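Local atomic coordinates of phosphoribosylaminoimidazole-succinocarboxamide synthase (Pyrococcus horikoshii, PDB entry 4O7Z), a protein that catalyses the ATP-dependent joining of L-aspartate to the carboxylate of 5-amino-1-(5-phosphoribosyl)imidazole-4-carboxylate, a step of de novo purine synthesis. Residues V90-V95 and V172-E177. Residues are numbered along the deposited sequence; the frame is centred on the assembly and turned at random.
With 5GP (guanosine-5'-monophosphate), chain B.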
loop_
_atom_site.group_PDB
_atom_site.type_symbol
_atom_site.label_atom_id
_atom_site.label_comp_id
_atom_site.label_asym_id
_atom_site.label_seq_id
_atom_site.Cartn_x
_atom_site.Cartn_y
_atom_site.Cartn_z
ATOM N N VAL A 90 -4.265 -10.923 -4.019
ATOM C CA VAL A 90 -2.840 -10.769 -4.280
ATOM C C VAL A 90 -2.666 -10.479 -5.753
ATOM O O VAL A 90 -2.994 -11.313 -6.594
ATOM C CB VAL A 90 -2.051 -12.029 -3.889
ATOM C CG1 VAL A 90 -0.552 -11.827 -4.119
ATOM C CG2 VAL A 90 -2.318 -12.383 -2.423
ATOM N N VAL A 91 -2.145 -9.295 -6.064
ATOM C CA VAL A 91 -2.067 -8.863 -7.447
ATOM C C VAL A 91 -0.609 -8.884 -7.937
ATOM O O VAL A 91 0.271 -8.296 -7.318
ATOM C CB VAL A 91 -2.752 -7.474 -7.654
ATOM C CG1 VAL A 91 -2.550 -6.986 -9.078
ATOM C CG2 VAL A 91 -4.258 -7.565 -7.362
ATOM N N VAL A 92 -0.361 -9.593 -9.030
ATOM C CA VAL A 92 0.941 -9.554 -9.704
ATOM C C VAL A 92 0.830 -8.725 -11.004
ATOM O O VAL A 92 -0.095 -8.899 -11.763
ATOM C CB VAL A 92 1.472 -10.977 -9.974
ATOM C CG1 VAL A 92 2.928 -10.936 -10.434
ATOM C CG2 VAL A 92 1.352 -11.824 -8.716
ATOM N N ARG A 93 1.765 -7.808 -11.218
ATOM C CA ARG A 93 1.745 -6.877 -12.351
ATOM C C ARG A 93 3.076 -6.933 -13.132
ATOM O O ARG A 93 4.153 -6.785 -12.547
ATOM C CB ARG A 93 1.426 -5.455 -11.851
ATOM C CG ARG A 93 0.469 -5.444 -10.638
ATOM C CD ARG A 93 -0.101 -4.075 -10.278
ATOM N NE ARG A 93 -1.081 -3.648 -11.268
ATOM C CZ ARG A 93 -2.342 -3.281 -11.038
ATOM N NH1 ARG A 93 -2.866 -3.255 -9.802
ATOM N NH2 ARG A 93 -3.092 -2.932 -12.086
ATOM N N ASN A 94 2.985 -7.200 -14.437
ATOM C CA ASN A 94 4.139 -7.233 -15.360
ATOM C C ASN A 94 4.181 -6.013 -16.287
ATOM O O ASN A 94 5.270 -5.547 -16.688
ATOM C CB ASN A 94 4.102 -8.499 -16.231
ATOM C CG ASN A 94 4.128 -9.778 -15.412
ATOM O OD1 ASN A 94 4.973 -9.944 -14.535
ATOM N ND2 ASN A 94 3.205 -10.686 -15.697
ATOM N N VAL A 95 2.983 -5.527 -16.623
ATOM C CA VAL A 95 2.780 -4.378 -17.501
ATOM C C VAL A 95 1.836 -3.372 -16.822
ATOM O O VAL A 95 0.864 -3.756 -16.158
ATOM C CB VAL A 95 2.236 -4.830 -18.878
ATOM C CG1 VAL A 95 1.816 -3.647 -19.734
ATOM C CG2 VAL A 95 3.300 -5.647 -19.609
ATOM N N VAL A 172 -0.440 -9.321 -18.558
ATOM C CA VAL A 172 -0.256 -7.952 -18.103
ATOM C C VAL A 172 -0.215 -7.891 -16.560
ATOM O O VAL A 172 0.761 -7.384 -15.975
ATOM C CB VAL A 172 -1.387 -7.084 -18.688
ATOM C CG1 VAL A 172 -1.452 -5.709 -18.025
ATOM C CG2 VAL A 172 -1.233 -6.988 -20.209
ATOM N N ASP A 173 -1.275 -8.413 -15.926
ATOM C CA ASP A 173 -1.369 -8.551 -14.475
ATOM C C ASP A 173 -2.465 -9.570 -14.157
ATOM O O ASP A 173 -3.171 -10.033 -15.058
ATOM C CB ASP A 173 -1.664 -7.193 -13.791
ATOM C CG ASP A 173 -2.955 -6.538 -14.300
ATOM O OD1 ASP A 173 -3.937 -7.264 -14.544
ATOM O OD2 ASP A 173 -2.991 -5.294 -14.473
ATOM N N PHE A 174 -2.630 -9.902 -12.886
ATOM C CA PHE A 174 -3.694 -10.824 -12.502
ATOM C C PHE A 174 -3.888 -10.847 -10.987
ATOM O O PHE A 174 -3.011 -10.433 -10.228
ATOM C CB PHE A 174 -3.406 -12.240 -13.040
ATOM C CG PHE A 174 -2.131 -12.857 -12.507
ATOM C CD1 PHE A 174 -2.162 -13.701 -11.404
ATOM C CD2 PHE A 174 -0.913 -12.599 -13.108
ATOM C CE1 PHE A 174 -1.003 -14.278 -10.900
ATOM C CE2 PHE A 174 0.263 -13.172 -12.614
ATOM C CZ PHE A 174 0.219 -14.018 -11.507
ATOM N N LYS A 175 -5.033 -11.358 -10.556
ATOM C CA LYS A 175 -5.349 -11.441 -9.145
ATOM C C LYS A 175 -5.447 -12.916 -8.695
ATOM O O LYS A 175 -6.079 -13.757 -9.372
ATOM C CB LYS A 175 -6.635 -10.676 -8.863
ATOM C CG LYS A 175 -7.017 -10.553 -7.394
ATOM C CD LYS A 175 -7.951 -11.662 -6.944
ATOM C CE LYS A 175 -9.382 -11.415 -7.441
ATOM N NZ LYS A 175 -10.225 -12.596 -7.107
ATOM N N LEU A 176 -4.817 -13.196 -7.546
ATOM C CA LEU A 176 -4.905 -14.477 -6.868
ATOM C C LEU A 176 -5.494 -14.370 -5.468
ATOM O O LEU A 176 -5.372 -13.342 -4.792
ATOM C CB LEU A 176 -3.514 -15.104 -6.712
ATOM C CG LEU A 176 -2.713 -15.432 -7.978
ATOM C CD1 LEU A 176 -1.348 -15.925 -7.543
ATOM C CD2 LEU A 176 -3.416 -16.432 -8.898
ATOM N N GLU A 177 -6.084 -15.466 -5.007
ATOM C CA GLU A 177 -6.471 -15.579 -3.606
ATOM C C GLU A 177 -5.960 -16.900 -3.065
ATOM O O GLU A 177 -5.648 -17.804 -3.837
ATOM C CB GLU A 177 -7.993 -15.450 -3.475
ATOM C CG GLU A 177 -8.505 -14.096 -3.969
ATOM C CD GLU A 177 -10.005 -13.906 -3.809
ATOM O OE1 GLU A 177 -10.609 -14.555 -2.939
ATOM O OE2 GLU A 177 -10.597 -13.106 -4.565
HETATM P P 5GP B . -6.467 -3.275 -10.827
HETATM O O1P 5GP B . -5.817 -2.995 -9.494
HETATM O O2P 5GP B . -5.716 -2.716 -12.011
HETATM O O3P 5GP B . -7.944 -2.998 -10.872
HETATM O "O5'" 5GP B . -6.416 -4.869 -11.010
HETATM C "C5'" 5GP B . -5.208 -5.596 -11.270
HETATM C "C4'" 5GP B . -5.494 -7.006 -11.793
HETATM O "O4'" 5GP B . -6.117 -7.830 -10.804
HETATM C "C3'" 5GP B . -6.440 -7.010 -12.990
HETATM O "O3'" 5GP B . -6.069 -8.084 -13.850
HETATM C "C2'" 5GP B . -7.798 -7.329 -12.424
HETATM O "O2'" 5GP B . -8.571 -8.014 -13.419
HETATM C "C1'" 5GP B . -7.455 -8.172 -11.192
HETATM N N9 5GP B . -8.387 -7.827 -10.089
HETATM C C8 5GP B . -8.129 -7.043 -9.011
HETATM N N7 5GP B . -9.224 -6.934 -8.216
HETATM C C5 5GP B . -10.203 -7.665 -8.784
HETATM C C6 5GP B . -11.617 -7.988 -8.468
HETATM O O6 5GP B . -12.148 -7.526 -7.437
HETATM N N1 5GP B . -12.295 -8.779 -9.315
HETATM C C2 5GP B . -11.738 -9.293 -10.439
HETATM N N2 5GP B . -12.493 -10.093 -11.244
HETATM N N3 5GP B . -10.442 -9.035 -10.798
HETATM C C4 5GP B . -9.654 -8.252 -10.017
HETATM O O HOH W 1 -0.791 -3.698 -14.101
#
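Two neighbouring antiparallel strands of the central sheet, 84-93 and 169-180, carry the bound guanosine-5'-monophosphate (GMP), with Arg93 and Asp173 an antiparallel non-hydrogen-bonded pair on the ligand face (CA to CA 4.1 Å). The short axes run at 164°, and register is fixed by paired backbone bonds between Val90 and Leu176 (N to O, 2.8 Å each way) and between Val92 and Phe174. Where the chain turns at Asn94, Val172 O accepts from both Asn94 N and Val95 N. A bend at chi3 turns the Arg93 guanidinium toward the phosphate, where NH1 bonds GMP O1P at 3.0 Å and NH2 bonds GMP O2P at 2.6 Å; GMP C5' covers one guanidinium face. Asp173 OD2 meets Arg93 NH2 obliquely in a 3.4 Å salt bridge, guanidinium and carboxylate planes 83° apart, and a water accepts from Arg93 NE. Arg198 is a second partner of OD2. GMP O3' donates to Asp173 OD1, a doubtfully short 2.4 Å. A leucine in place of Arg93 would probably leave O1P and O2P without these two donors and Asp173 without one of its positive mates. On the other face, Val92 CB makes a CH-pi contact with the Phe174 ring, 4.0 Å from its centroid and 30° off the normal. This antiparallel pair of the six-stranded SAICAR synthetase sheet thus packs through Val92 on helix 143-165 and holds GMP's phosphate and ribose on its opposite face.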